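Local coordinates for general odorant-binding protein 28a (Drosophila melanogaster, PDB 6QQ4) that takes part in the detection of the floral odour β-ionone and, as a secreted odorant-binding protein, probably carries small hydrophobic ligands, at residues M49-I54 / K69-Y73; S12-M17 / L44-V48; D56-K60 / V96-H100. Residues are numbered along the deposited sequence.

In the fold
Contacts 1 and 2 share helix 39-52: contact 2 ties its middle to helix 2-20 through a disulfide, and contact 1 packs its C-terminal end on helix 66-74. Their centres lie about 12 Å apart, and Asn51 ND2 probably hydrogen-bonds to Ser12 OG at 3.1 Å. Contact 3, where two loops meet at the surface, is about 15 Å centre to centre from contact 1 and about 16 Å from contact 2. It is linked to contact 1 by a probable hydrogen bond, Lys50 NZ to His100 ND1, 2.9 Å, and to contact 2 by packing of Ala46 CB on His100 O, 3.7 Å. A bound pentaethylene glycol, probably from the crystallisation liquor though consistent with a pocket, lies about 4 Å from the Tyr73 side chain of contact 1.

Contact 1: M49-I54 / K69-Y73; sequences MKNIGI and KAKQY
Mostly apolar packing joins the C-terminal end of helix 39-52 and its exit loop to helix 66-74, in the all-helical PBP/GOBP fold. Helix 39-52 ends at Ile52; Gly53 N hydrogen-bonds to Met49 O at 2.7 Å, and its phi of 96°, where a CB would jam against the preceding carbonyl O, suits glycine. Ile54 CA then comes 6.2 Å from Lys69 CA. Helix 66-74 is kinked at 72-73, with Gln72 N hydrogen-bonded to Lys69 O (3.0 Å) and Tyr73 N to Ala70 O (2.9 Å). Ile52 (chi1 m, chi2 t) points toward it, setting CG2 4.0 Å from Gln72 CG and CD1 4.2 Å from Tyr73 CE2. Phe111 meets the Tyr73 ring (chi1 m) edge-to-face, and a bound pentaethylene glycol about 4 Å from that side chain is consistent with a pocket. Lys69 CG is 4.2 Å from Ile54 N, while NZ hydrogen-bonds to Glu64 O and weakly to Gly53 O, 3.5 Å. Tyr73 OH stands 3.7 Å from both Met49 CG and Ile54 CG2.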
ATOM      1  N   MET A  49      -1.420   4.959   2.359  1.00 29.65           N
ATOM      2  CA  MET A  49       0.029   4.908   2.209  1.00 35.81           C
ATOM      3  C   MET A  49       0.699   6.110   2.874  1.00 37.96           C
ATOM      4  O   MET A  49       1.746   5.978   3.512  1.00 41.76           O
ATOM      5  CB  MET A  49       0.412   4.829   0.736  1.00 32.33           C
ATOM      6  CG  MET A  49       0.167   3.469   0.091  1.00 32.97           C
ATOM      7  SD  MET A  49       0.731   3.460  -1.620  1.00 35.88           S
ATOM      8  CE  MET A  49       0.145   1.857  -2.178  1.00 42.80           C
ATOM      9  N   LYS A  50       0.088   7.279   2.723  1.00 38.06           N
ATOM     10  CA  LYS A  50       0.600   8.493   3.338  1.00 39.94           C
ATOM     11  C   LYS A  50       0.531   8.397   4.864  1.00 43.41           C
ATOM     12  O   LYS A  50       1.398   8.912   5.568  1.00 43.48           O
ATOM     13  CB  LYS A  50      -0.175   9.720   2.836  1.00 37.74           C
ATOM     14  CG  LYS A  50       0.249  10.141   1.443  1.00 34.63           C
ATOM     15  CD  LYS A  50      -0.399  11.430   1.015  1.00 38.49           C
ATOM     16  CE  LYS A  50       0.207  11.902  -0.295  1.00 37.41           C
ATOM     17  NZ  LYS A  50      -0.467  13.133  -0.769  1.00 42.46           N
ATOM     18  N   ASN A  51      -0.494   7.729   5.377  1.00 44.08           N
ATOM     19  CA  ASN A  51      -0.583   7.532   6.816  1.00 47.54           C
ATOM     20  C   ASN A  51       0.503   6.575   7.314  1.00 45.54           C
ATOM     21  O   ASN A  51       1.031   6.741   8.406  1.00 51.64           O
ATOM     22  CB  ASN A  51      -1.960   7.017   7.207  1.00 45.79           C
ATOM     23  CG  ASN A  51      -2.258   7.234   8.675  0.05 49.90           C
ATOM     24  OD1 ASN A  51      -1.601   8.042   9.338  1.00 57.12           O
ATOM     25  ND2 ASN A  51      -3.242   6.508   9.197  0.53 51.31           N
ATOM     26  N   ILE A  52       0.830   5.578   6.506  1.00 47.69           N
ATOM     27  CA  ILE A  52       1.928   4.663   6.802  1.00 47.34           C
ATOM     28  C   ILE A  52       3.264   5.380   6.666  1.00 50.31           C
ATOM     29  O   ILE A  52       4.209   5.110   7.401  1.00 50.53           O
ATOM     30  CB  ILE A  52       1.907   3.433   5.860  1.00 49.35           C
ATOM     31  CG1 ILE A  52       0.639   2.616   6.077  1.00 46.54           C
ATOM     32  CG2 ILE A  52       3.140   2.543   6.051  1.00 52.87           C
ATOM     33  CD1 ILE A  52       0.537   1.477   5.113  1.00 53.35           C
ATOM     34  N   GLY A  53       3.340   6.295   5.709  1.00 45.51           N
ATOM     35  CA  GLY A  53       4.569   7.018   5.459  1.00 44.50           C
ATOM     36  C   GLY A  53       5.383   6.407   4.341  1.00 45.80           C
ATOM     37  O   GLY A  53       6.437   6.941   3.981  1.00 45.66           O
ATOM     38  N   ILE A  54       4.906   5.289   3.789  1.00 41.98           N
ATOM     39  CA  ILE A  54       5.578   4.660   2.654  1.00 43.40           C
ATOM     40  C   ILE A  54       5.424   5.562   1.419  1.00 37.35           C
ATOM     41  O   ILE A  54       6.272   5.565   0.525  1.00 39.37           O
ATOM     42  CB  ILE A  54       5.041   3.216   2.395  1.00 42.50           C
ATOM     43  CG1 ILE A  54       5.781   2.539   1.228  1.00 45.53           C
ATOM     44  CG2 ILE A  54       3.510   3.202   2.212  1.00 41.46           C
ATOM     45  CD1 ILE A  54       7.298   2.318   1.456  1.00 43.42           C
ATOM     46  N   LYS A  69       7.707   0.449   8.345  1.00 52.77           N
ATOM     47  CA  LYS A  69       6.908   0.502   7.117  1.00 55.22           C
ATOM     48  C   LYS A  69       6.456  -0.882   6.636  1.00 55.87           C
ATOM     49  O   LYS A  69       5.257  -1.161   6.520  1.00 50.52           O
ATOM     50  CB  LYS A  69       7.696   1.193   5.998  1.00 54.01           C
ATOM     51  CG  LYS A  69       7.510   2.705   5.896  1.00 46.47           C
ATOM     52  CD  LYS A  69       8.148   3.446   7.054  1.00 53.05           C
ATOM     53  CE  LYS A  69       8.237   4.945   6.778  1.00 53.03           C
ATOM     54  NZ  LYS A  69       9.032   5.263   5.558  1.00 49.46           N
ATOM     55  N   ALA A  70       7.425  -1.744   6.348  1.00 54.67           N
ATOM     56  CA  ALA A  70       7.146  -3.069   5.802  1.00 58.28           C
ATOM     57  C   ALA A  70       6.277  -3.930   6.733  1.00 58.73           C
ATOM     58  O   ALA A  70       5.445  -4.719   6.261  1.00 54.33           O
ATOM     59  CB  ALA A  70       8.457  -3.794   5.482  1.00 54.59           C
ATOM     60  N   LYS A  71       6.452  -3.774   8.045  1.00 55.77           N
ATOM     61  CA  LYS A  71       5.674  -4.568   8.998  1.00 56.87           C
ATOM     62  C   LYS A  71       4.192  -4.178   8.983  1.00 58.06           C
ATOM     63  O   LYS A  71       3.351  -4.917   9.494  1.00 56.91           O
ATOM     64  CB  LYS A  71       6.239  -4.440  10.418  1.00 54.55           C
ATOM     65  CG  LYS A  71       5.759  -3.226  11.180  1.00 56.12           C
ATOM     66  CD  LYS A  71       6.003  -3.392  12.673  1.00 58.02           C
ATOM     67  CE  LYS A  71       5.253  -2.333  13.471  1.00 56.83           C
ATOM     68  NZ  LYS A  71       5.820  -2.112  14.831  1.00 52.81           N
ATOM     69  N   GLN A  72       3.879  -3.023   8.390  1.00 57.53           N
ATOM     70  CA  GLN A  72       2.489  -2.598   8.216  1.00 55.80           C
ATOM     71  C   GLN A  72       1.822  -3.362   7.077  1.00 55.51           C
ATOM     72  O   GLN A  72       0.612  -3.259   6.884  1.00 53.95           O
ATOM     73  CB  GLN A  72       2.391  -1.093   7.938  1.00 54.76           C
ATOM     74  CG  GLN A  72       3.052  -0.212   8.979  1.00 58.86           C
ATOM     75  CD  GLN A  72       2.665  -0.585  10.398  1.00 62.14           C
ATOM     76  OE1 GLN A  72       3.525  -0.893  11.225  1.00 59.53           O
ATOM     77  NE2 GLN A  72       1.367  -0.548  10.692  1.00 61.02           N
ATOM     78  N   TYR A  73       2.616  -4.122   6.327  1.00 56.34           N
ATOM     79  CA  TYR A  73       2.104  -4.917   5.214  1.00 54.52           C
ATOM     80  C   TYR A  73       2.156  -6.433   5.477  1.00 55.80           C
ATOM     81  O   TYR A  73       1.270  -7.177   5.055  1.00 55.12           O
ATOM     82  CB  TYR A  73       2.890  -4.609   3.936  1.00 58.27           C
ATOM     83  CG  TYR A  73       2.522  -3.325   3.225  1.00 55.12           C
ATOM     84  CD1 TYR A  73       1.474  -3.288   2.310  1.00 52.95           C
ATOM     85  CD2 TYR A  73       3.246  -2.157   3.440  1.00 54.87           C
ATOM     86  CE1 TYR A  73       1.146  -2.122   1.642  1.00 51.27           C
ATOM     87  CE2 TYR A  73       2.925  -0.985   2.775  1.00 54.57           C
ATOM     88  CZ  TYR A  73       1.875  -0.974   1.876  1.00 51.03           C
ATOM     89  OH  TYR A  73       1.554   0.190   1.217  1.00 54.72           O
TER

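Contact 2: S12-M17 / L44-V48; sequences SAESCM and LRACV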
ATOM      1  N   SER A  12      -7.223   2.177   9.135  1.00 43.82           N
ATOM      2  CA  SER A  12      -6.709   3.380   8.507  1.00 40.58           C
ATOM      3  C   SER A  12      -7.550   3.704   7.272  1.00 42.84           C
ATOM      4  O   SER A  12      -7.988   4.836   7.081  1.00 45.74           O
ATOM      5  CB  SER A  12      -5.235   3.197   8.149  1.00 41.48           C
ATOM      6  OG  SER A  12      -4.734   4.336   7.491  1.00 47.24           O
ATOM      7  N   ALA A  13      -7.815   2.696   6.453  1.00 39.34           N
ATOM      8  CA  ALA A  13      -8.604   2.912   5.253  1.00 40.37           C
ATOM      9  C   ALA A  13     -10.020   3.404   5.567  1.00 41.43           C
ATOM     10  O   ALA A  13     -10.596   4.189   4.811  1.00 37.23           O
ATOM     11  CB  ALA A  13      -8.651   1.639   4.427  1.00 39.62           C
ATOM     12  N   GLU A  14     -10.579   2.944   6.681  1.00 39.86           N
ATOM     13  CA  GLU A  14     -11.920   3.348   7.071  1.00 42.34           C
ATOM     14  C   GLU A  14     -11.978   4.826   7.437  1.00 44.25           C
ATOM     15  O   GLU A  14     -12.961   5.504   7.145  1.00 48.85           O
ATOM     16  CB  GLU A  14     -12.426   2.504   8.247  1.00 47.80           C
ATOM     17  CG  GLU A  14     -13.951   2.387   8.292  1.00 55.71           C
ATOM     18  CD  GLU A  14     -14.495   2.063   9.679  1.00 59.33           C
ATOM     19  OE1 GLU A  14     -13.696   1.991  10.643  1.00 50.61           O
ATOM     20  OE2 GLU A  14     -15.730   1.887   9.799  1.00 68.94           O
ATOM     21  N   SER A  15     -10.934   5.329   8.086  1.00 43.70           N
ATOM     22  CA  SER A  15     -10.912   6.741   8.458  1.00 47.67           C
ATOM     23  C   SER A  15     -10.519   7.631   7.263  1.00 47.01           C
ATOM     24  O   SER A  15     -10.798   8.832   7.249  1.00 45.26           O
ATOM     25  CB  SER A  15      -9.967   6.969   9.639  1.00 40.09           C
ATOM     26  OG  SER A  15      -8.669   6.490   9.351  1.00 56.95           O
ATOM     27  N   CYS A  16      -9.890   7.029   6.260  1.00 37.00           N
ATOM     28  CA  CYS A  16      -9.561   7.728   5.018  1.00 41.49           C
ATOM     29  C   CYS A  16     -10.735   7.861   4.031  1.00 38.26           C
ATOM     30  O   CYS A  16     -10.760   8.787   3.230  1.00 37.34           O
ATOM     31  CB  CYS A  16      -8.416   7.012   4.309  1.00 36.49           C
ATOM     32  SG  CYS A  16      -6.788   7.449   4.841  1.00 41.23           S
ATOM     33  N   MET A  17     -11.679   6.924   4.076  1.00 34.17           N
ATOM     34  CA  MET A  17     -12.774   6.845   3.099  1.00 34.64           C
ATOM     35  C   MET A  17     -13.593   8.134   2.868  1.00 39.98           C
ATOM     36  O   MET A  17     -13.864   8.496   1.711  1.00 36.90           O
ATOM     37  CB  MET A  17     -13.749   5.718   3.497  1.00 33.71           C
ATOM     38  CG  MET A  17     -13.313   4.315   3.131  1.00 39.57           C
ATOM     39  SD  MET A  17     -14.490   3.062   3.703  1.00 52.20           S
ATOM     40  CE  MET A  17     -16.003   3.652   2.951  1.00 39.82           C
ATOM     41  N   LEU A  44      -8.063   6.562  -2.054  1.00 26.16           N
ATOM     42  CA  LEU A  44      -8.149   5.905  -0.749  1.00 27.18           C
ATOM     43  C   LEU A  44      -6.777   5.310  -0.434  1.00 29.74           C
ATOM     44  O   LEU A  44      -6.196   5.535   0.620  1.00 27.41           O
ATOM     45  CB  LEU A  44      -9.235   4.828  -0.733  1.00 30.04           C
ATOM     46  CG  LEU A  44      -9.346   3.956   0.526  1.00 34.45           C
ATOM     47  CD1 LEU A  44      -9.670   4.807   1.753  1.00 29.15           C
ATOM     48  CD2 LEU A  44     -10.385   2.865   0.342  1.00 31.58           C
ATOM     49  N   ARG A  45      -6.238   4.583  -1.392  1.00 29.45           N
ATOM     50  CA  ARG A  45      -4.935   3.973  -1.222  1.00 32.09           C
ATOM     51  C   ARG A  45      -3.822   4.978  -0.965  1.00 30.95           C
ATOM     52  O   ARG A  45      -2.940   4.710  -0.148  1.00 30.12           O
ATOM     53  CB  ARG A  45      -4.622   3.112  -2.437  1.00 27.45           C
ATOM     54  CG  ARG A  45      -5.507   1.876  -2.419  1.00 33.43           C
ATOM     55  CD  ARG A  45      -5.634   1.212  -3.764  1.00 33.67           C
ATOM     56  NE  ARG A  45      -6.763   0.284  -3.773  1.00 33.41           N
ATOM     57  CZ  ARG A  45      -6.718  -0.938  -4.297  1.00 37.29           C
ATOM     58  NH1 ARG A  45      -5.587  -1.374  -4.860  1.00 32.25           N
ATOM     59  NH2 ARG A  45      -7.795  -1.715  -4.251  1.00 26.27           N
ATOM     60  N   ALA A  46      -3.867   6.136  -1.617  1.00 27.96           N
ATOM     61  CA  ALA A  46      -2.875   7.191  -1.351  1.00 28.07           C
ATOM     62  C   ALA A  46      -2.946   7.652   0.100  1.00 32.77           C
ATOM     63  O   ALA A  46      -1.929   7.870   0.741  1.00 28.01           O
ATOM     64  CB  ALA A  46      -3.082   8.379  -2.276  1.00 23.56           C
ATOM     65  N   CYS A  47      -4.168   7.794   0.594  1.00 27.91           N
ATOM     66  CA  CYS A  47      -4.412   8.281   1.947  1.00 34.30           C
ATOM     67  C   CYS A  47      -3.880   7.290   2.989  1.00 36.02           C
ATOM     68  O   CYS A  47      -3.293   7.680   3.997  1.00 32.67           O
ATOM     69  CB  CYS A  47      -5.906   8.535   2.154  1.00 29.56           C
ATOM     70  SG  CYS A  47      -6.369   9.172   3.812  1.00 42.10           S
ATOM     71  N   VAL A  48      -4.080   6.007   2.741  1.00 30.89           N
ATOM     72  CA  VAL A  48      -3.517   4.986   3.609  1.00 34.53           C
ATOM     73  C   VAL A  48      -1.982   4.967   3.560  1.00 35.62           C
ATOM     74  O   VAL A  48      -1.322   4.955   4.598  1.00 40.57           O
ATOM     75  CB  VAL A  48      -4.054   3.595   3.242  1.00 36.32           C
ATOM     76  CG1 VAL A  48      -3.294   2.521   3.994  1.00 36.45           C
ATOM     77  CG2 VAL A  48      -5.545   3.525   3.549  1.00 36.12           C
TER
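Leu44 opens the interface from helix 39-52. Its CB points sideways, but the t,p rotamer swings CD1 across to helix 2-20, where it sits 3.3 Å from Ala13 O, 3.6 Å from Cys16 CB and 3.9 Å from Met17 CG, filling the space between successive turns. Arg45 and Ala46 point away and serve other faces: Arg45 NH1 hydrogen-bonds to Gln34 O, and Ala46 packs on Ala104 of helix 100-117. Cys47 points toward helix 2-20. Its SG is bonded to Cys16 SG at 2.1 Å, with a chi3 of -79°, and the two CA atoms lie 6.0 Å apart. Val48, one residue on, packs CG2 against Ala13 CB at 3.7 Å and Ser12 OG at 4.1 Å; that hydroxyl is hydrogen-bonded to Asn51 ND2, farther along the same helix as Val48. The Ala13 and Val48 CA atoms, 5.7 Å apart, are the nearest CA pair, consistent with the small Ala13 side chain. The segment axes approach to 8.9 Å, with 123° between their directions. With Cys43-Cys101 and Cys91-Cys110, this first-to-third bridge makes up the three-disulfide pattern (1-3, 2-5, 4-6) of classical insect odorant-binding proteins.

Contact 3: D56-K60 / V96-H100; sequences DANGK and VPDDH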
ATOM      1  N   ASP A  56       5.263   9.613   0.527  1.00 40.69           N
ATOM      2  CA  ASP A  56       5.527  10.899   1.170  1.00 43.43           C
ATOM      3  C   ASP A  56       4.692  12.020   0.561  1.00 40.90           C
ATOM      4  O   ASP A  56       4.000  11.824  -0.441  1.00 41.93           O
ATOM      5  CB  ASP A  56       7.023  11.254   1.117  1.00 38.99           C
ATOM      6  CG  ASP A  56       7.551  11.456  -0.298  1.00 44.85           C
ATOM      7  OD1 ASP A  56       6.836  12.008  -1.165  1.00 41.81           O
ATOM      8  OD2 ASP A  56       8.720  11.079  -0.541  1.00 47.20           O
ATOM      9  N   ALA A  57       4.789  13.193   1.181  1.00 35.84           N
ATOM     10  CA  ALA A  57       4.011  14.380   0.847  1.00 37.76           C
ATOM     11  C   ALA A  57       4.207  14.876  -0.584  1.00 39.00           C
ATOM     12  O   ALA A  57       3.430  15.703  -1.065  1.00 38.99           O
ATOM     13  CB  ALA A  57       4.347  15.508   1.842  1.00 40.01           C
ATOM     14  N   ASN A  58       5.241  14.388  -1.265  1.00 41.62           N
ATOM     15  CA  ASN A  58       5.393  14.676  -2.687  1.00 40.58           C
ATOM     16  C   ASN A  58       5.015  13.480  -3.557  1.00 38.77           C
ATOM     17  O   ASN A  58       5.323  13.435  -4.747  1.00 38.97           O
ATOM     18  CB  ASN A  58       6.818  15.126  -2.994  1.00 44.88           C
ATOM     19  CG  ASN A  58       6.993  16.627  -2.823  1.00 55.04           C
ATOM     20  OD1 ASN A  58       7.208  17.110  -1.713  1.00 49.03           O
ATOM     21  ND2 ASN A  58       6.875  17.374  -3.922  1.00 60.86           N
ATOM     22  N   GLY A  59       4.327  12.517  -2.959  1.00 38.15           N
ATOM     23  CA  GLY A  59       3.789  11.398  -3.721  1.00 37.29           C
ATOM     24  C   GLY A  59       4.828  10.462  -4.299  1.00 38.40           C
ATOM     25  O   GLY A  59       4.634   9.880  -5.371  1.00 34.15           O
ATOM     26  N   LYS A  60       5.934  10.296  -3.584  1.00 38.25           N
ATOM     27  CA  LYS A  60       6.972   9.357  -3.996  1.00 34.82           C
ATOM     28  C   LYS A  60       7.174   8.347  -2.876  1.00 34.95           C
ATOM     29  O   LYS A  60       6.897   8.642  -1.723  1.00 36.62           O
ATOM     30  CB  LYS A  60       8.279  10.082  -4.315  1.00 44.63           C
ATOM     31  CG  LYS A  60       8.134  11.237  -5.308  1.00 43.84           C
ATOM     32  CD  LYS A  60       7.778  10.768  -6.707  1.00 41.36           C
ATOM     33  CE  LYS A  60       7.712  11.943  -7.679  1.00 45.73           C
ATOM     34  NZ  LYS A  60       6.623  11.773  -8.710  1.00 43.00           N
ATOM     35  N   VAL A  96       6.178   6.970 -11.891  1.00 36.40           N
ATOM     36  CA  VAL A  96       4.773   7.163 -11.501  1.00 33.10           C
ATOM     37  C   VAL A  96       4.280   8.546 -11.931  1.00 37.39           C
ATOM     38  O   VAL A  96       5.091   9.406 -12.242  1.00 37.16           O
ATOM     39  CB  VAL A  96       4.602   7.012  -9.985  1.00 33.00           C
ATOM     40  CG1 VAL A  96       5.128   5.646  -9.527  1.00 34.43           C
ATOM     41  CG2 VAL A  96       5.321   8.132  -9.255  1.00 34.39           C
ATOM     42  N   PRO A  97       2.950   8.770 -11.952  1.00 35.23           N
ATOM     43  CA  PRO A  97       2.487  10.109 -12.341  1.00 38.25           C
ATOM     44  C   PRO A  97       2.602  11.125 -11.217  1.00 30.66           C
ATOM     45  O   PRO A  97       2.795  10.743 -10.070  1.00 30.19           O
ATOM     46  CB  PRO A  97       1.014   9.890 -12.692  1.00 32.35           C
ATOM     47  CG  PRO A  97       0.829   8.384 -12.789  1.00 32.23           C
ATOM     48  CD  PRO A  97       1.829   7.829 -11.819  1.00 29.54           C
ATOM     49  N   ASP A  98       2.432  12.399 -11.542  1.00 33.11           N
ATOM     50  CA  ASP A  98       2.503  13.467 -10.545  1.00 29.76           C
ATOM     51  C   ASP A  98       1.274  13.454  -9.636  1.00 31.11           C
ATOM     52  O   ASP A  98       1.327  13.888  -8.488  1.00 29.83           O
ATOM     53  CB  ASP A  98       2.630  14.828 -11.231  1.00 32.74           C
ATOM     54  CG  ASP A  98       3.937  14.977 -12.008  1.00 44.03           C
ATOM     55  OD1 ASP A  98       4.981  14.437 -11.565  1.00 38.33           O
ATOM     56  OD2 ASP A  98       3.910  15.650 -13.059  1.00 51.60           O
ATOM     57  N   ASP A  99       0.164  12.965 -10.169  1.00 25.85           N
ATOM     58  CA  ASP A  99      -1.055  12.761  -9.390  1.00 27.93           C
ATOM     59  C   ASP A  99      -0.808  11.701  -8.304  1.00 27.47           C
ATOM     60  O   ASP A  99      -0.494  10.558  -8.619  1.00 28.02           O
ATOM     61  CB  ASP A  99      -2.200  12.343 -10.321  1.00 24.95           C
ATOM     62  CG  ASP A  99      -3.532  12.167  -9.593  1.00 25.55           C
ATOM     63  OD1 ASP A  99      -3.584  11.485  -8.559  1.00 29.52           O
ATOM     64  OD2 ASP A  99      -4.542  12.703 -10.066  1.00 27.81           O
ATOM     65  N   HIS A 100      -0.957  12.082  -7.037  1.00 23.76           N
ATOM     66  CA  HIS A 100      -0.586  11.207  -5.916  1.00 24.63           C
ATOM     67  C   HIS A 100      -1.506   9.985  -5.788  1.00 26.07           C
ATOM     68  O   HIS A 100      -1.091   8.910  -5.338  1.00 28.98           O
ATOM     69  CB  HIS A 100      -0.590  12.002  -4.603  1.00 27.64           C
ATOM     70  CG  HIS A 100       0.488  13.043  -4.518  1.00 31.60           C
ATOM     71  ND1 HIS A 100       0.767  13.732  -3.357  1.00 32.27           N
ATOM     72  CD2 HIS A 100       1.364  13.502  -5.446  1.00 34.76           C
ATOM     73  CE1 HIS A 100       1.762  14.578  -3.573  1.00 33.61           C
ATOM     74  NE2 HIS A 100       2.137  14.463  -4.835  1.00 31.74           N
TER
HETATM   75  O   HOH W   1       3.794  11.488  -7.650  1.00 35.66           O
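A type I beta turn from Asp56 to Gly59, begun by an Asx turn at Asp56, packs against the loop that leads into helix 100-117. Asp56 OD1 accepts from Asn58 N (2.9 Å) and Lys60 N (3.1 Å), while Asp56 O accepts from Gly59 N at 2.6 Å. Gly59, with phi 68°, sits over the face of the His100 ring: its CA is 3.6 Å from the imidazole centroid and 6° off the ring normal, a CH-pi contact. A CB here would fall 2.3 Å from His100 CD2, so the ring leaves no room for a side chain. His100 is the first residue of its helix, for which Asp99 is the N-cap, its OD1 accepting from Glu102 N. Ala57 O meets the ring edge, 3.2 Å from His100 CE1, and His100 ND1 is hydrogen-bonded to Lys50 NZ of helix 39-52. Beside the ring, a water joins the loops: it donates to Gly59 O (2.9 Å) and Pro97 O (2.7 Å) and accepts from Lys60 NZ (3.0 Å). Lys60 NZ, 4.2 Å from Asp98 OD1, is beyond a salt bridge.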